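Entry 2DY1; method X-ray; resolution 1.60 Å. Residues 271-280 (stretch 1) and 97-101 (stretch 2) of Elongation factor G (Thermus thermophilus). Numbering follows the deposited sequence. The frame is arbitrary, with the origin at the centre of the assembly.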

# COMPACT_ATOMS: atom_id res chain seq x y z
N ALA A 271 29.30 -2.83 -1.96
CA ALA A 271 28.71 -1.90 -1.02
C ALA A 271 27.60 -2.34 -0.08
O ALA A 271 27.49 -1.83 1.03
CB ALA A 271 28.25 -0.65 -1.79
N LEU A 272 26.75 -3.26 -0.53
CA LEU A 272 25.60 -3.64 0.27
C LEU A 272 25.90 -4.83 1.16
O LEU A 272 26.75 -5.65 0.84
CB LEU A 272 24.41 -3.89 -0.67
CG LEU A 272 24.13 -2.65 -1.54
CD1 LEU A 272 22.91 -2.95 -2.42
CD2 LEU A 272 23.87 -1.40 -0.69
N PRO A 273 25.18 -4.93 2.28
CA PRO A 273 25.42 -6.02 3.23
C PRO A 273 24.90 -7.39 2.89
O PRO A 273 23.89 -7.54 2.21
CB PRO A 273 24.78 -5.51 4.51
CG PRO A 273 23.54 -4.85 3.98
CD PRO A 273 24.11 -4.05 2.79
N SER A 274 25.59 -8.39 3.42
CA SER A 274 25.19 -9.78 3.27
C SER A 274 24.17 -10.07 4.37
O SER A 274 24.03 -9.32 5.34
CB SER A 274 26.40 -10.69 3.48
OG SER A 274 26.74 -10.69 4.86
N PRO A 275 23.42 -11.18 4.23
CA PRO A 275 22.43 -11.53 5.24
C PRO A 275 23.10 -11.76 6.61
O PRO A 275 22.54 -11.41 7.65
CB PRO A 275 21.80 -12.81 4.69
CG PRO A 275 21.89 -12.61 3.22
CD PRO A 275 23.24 -11.98 3.00
N THR A 276 24.29 -12.34 6.57
CA THR A 276 25.04 -12.60 7.80
C THR A 276 25.36 -11.30 8.52
O THR A 276 25.30 -11.22 9.75
CB THR A 276 26.35 -13.34 7.50
OG1 THR A 276 26.04 -14.63 6.95
CG2 THR A 276 27.16 -13.52 8.78
N GLU A 277 25.73 -10.28 7.75
CA GLU A 277 26.03 -8.99 8.36
C GLU A 277 24.80 -8.35 9.00
O GLU A 277 24.91 -7.51 9.90
CB GLU A 277 26.65 -8.05 7.32
CG GLU A 277 28.07 -8.45 6.95
CD GLU A 277 28.67 -7.62 5.83
OE1 GLU A 277 29.84 -7.22 5.96
OE2 GLU A 277 27.99 -7.39 4.81
N ARG A 278 23.61 -8.73 8.55
CA ARG A 278 22.41 -8.15 9.12
C ARG A 278 21.81 -8.96 10.27
O ARG A 278 21.48 -8.42 11.33
CB ARG A 278 21.33 -7.98 8.03
CG ARG A 278 20.08 -7.32 8.56
CD ARG A 278 19.01 -7.20 7.49
NE ARG A 278 17.81 -6.51 7.98
CZ ARG A 278 16.67 -6.44 7.30
NH1 ARG A 278 16.59 -7.03 6.11
NH2 ARG A 278 15.64 -5.76 7.78
N PHE A 279 21.70 -10.27 10.06
CA PHE A 279 21.07 -11.21 11.00
C PHE A 279 22.01 -12.12 11.77
O PHE A 279 21.55 -12.82 12.68
CB PHE A 279 20.10 -12.13 10.26
CG PHE A 279 18.91 -11.43 9.68
CD1 PHE A 279 17.81 -11.13 10.47
CD2 PHE A 279 18.91 -11.01 8.35
CE1 PHE A 279 16.73 -10.41 9.94
CE2 PHE A 279 17.85 -10.30 7.83
CZ PHE A 279 16.76 -10.00 8.61
N GLY A 280 23.28 -12.15 11.38
CA GLY A 280 24.22 -13.06 12.01
C GLY A 280 23.91 -14.47 11.52
O GLY A 280 23.05 -14.66 10.64
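Stretch 2, residues 97-101: AADAA

A buried carboxylate can tie a loop to a short helix far away in sequence, and this pairing in elongation factor G is a compact example. Stretch 1 leaves one helix at Leu272, runs extended through Pro273 and Ser274, and enters a second helix at Pro275. Ser274 is its N-cap, with OG accepting from Glu277 N at 3.1 Å. Stretch 2 passes this turn in the opposite sense: its earlier residues face the helix, its later ones the extended segment, so that Asp99 lies nearest Pro275 (CA to CA 6.8 Å) and Ala100 nearest Leu272 (CA to CA 6.5 Å).

Ala97 makes no contact, and its methyl points away. Ala98, with extended backbone torsions (phi -107°, psi 167°), also turns its CB away and contributes through its carbonyl: Arg278 NH1 reaches Ala98 O at 2.9 Å in a weak hydrogen bond. A water accepts from Arg278 NH2 at 2.9 Å and lies 3.0 Å from Ala98 O, to which it can donate, adding a bridge to the direct link.

Asp99 is the centre of the contact. The backbone bends here (phi -104°, psi -1°), and its side chain, chi1 in the m well, points toward stretch 1. Asp99 OD1 forms a salt bridge with Arg278 NH1 at 2.8 Å, near the guanidinium plane, and also lies at the ring edge of Phe279, 3.6 Å from CE2. Asp99 OD2 sits 3.4 Å from Pro275 CA, while a second water lies between Asp99 OD2 (2.7 Å) and Pro273 O (2.8 Å), able to donate to either. The Asp99 carbonyl completes the fit, its O packing 3.7 Å from Pro273 CG.

At Ala100 the backbone is fully extended and the contact becomes apolar: Ala100 CB lies 3.9 Å from Leu272 CD1 and 4.2 Å from Pro273 CD. Ala101, in the strand, turns its methyl away, and the contact ends.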

# COMPACT_ATOMS: atom_id res chain seq x y z
N ALA A 97 11.45 -7.85 2.46
CA ALA A 97 12.19 -9.03 2.06
C ALA A 97 13.66 -8.85 1.79
O ALA A 97 14.38 -9.82 1.72
CB ALA A 97 11.53 -9.62 0.79
N ALA A 98 14.11 -7.61 1.63
CA ALA A 98 15.51 -7.36 1.27
C ALA A 98 16.34 -6.82 2.41
O ALA A 98 15.78 -6.40 3.41
CB ALA A 98 15.55 -6.37 0.11
N ASP A 99 17.65 -6.83 2.23
CA ASP A 99 18.56 -6.30 3.24
C ASP A 99 19.10 -4.92 2.84
O ASP A 99 19.87 -4.31 3.60
CB ASP A 99 19.73 -7.27 3.48
CG ASP A 99 19.26 -8.63 3.98
OD1 ASP A 99 18.19 -8.70 4.61
OD2 ASP A 99 19.99 -9.63 3.74
N ALA A 100 18.70 -4.43 1.67
CA ALA A 100 19.14 -3.11 1.19
C ALA A 100 18.21 -2.69 0.07
O ALA A 100 17.57 -3.54 -0.56
CB ALA A 100 20.57 -3.17 0.67
N ALA A 101 18.15 -1.38 -0.17
CA ALA A 101 17.31 -0.85 -1.23
C ALA A 101 18.18 -0.19 -2.30
O ALA A 101 19.07 0.58 -1.98
CB ALA A 101 16.35 0.17 -0.67
O HOH W 1 13.78 -5.79 5.51
O HOH W 2 21.73 -9.26 1.68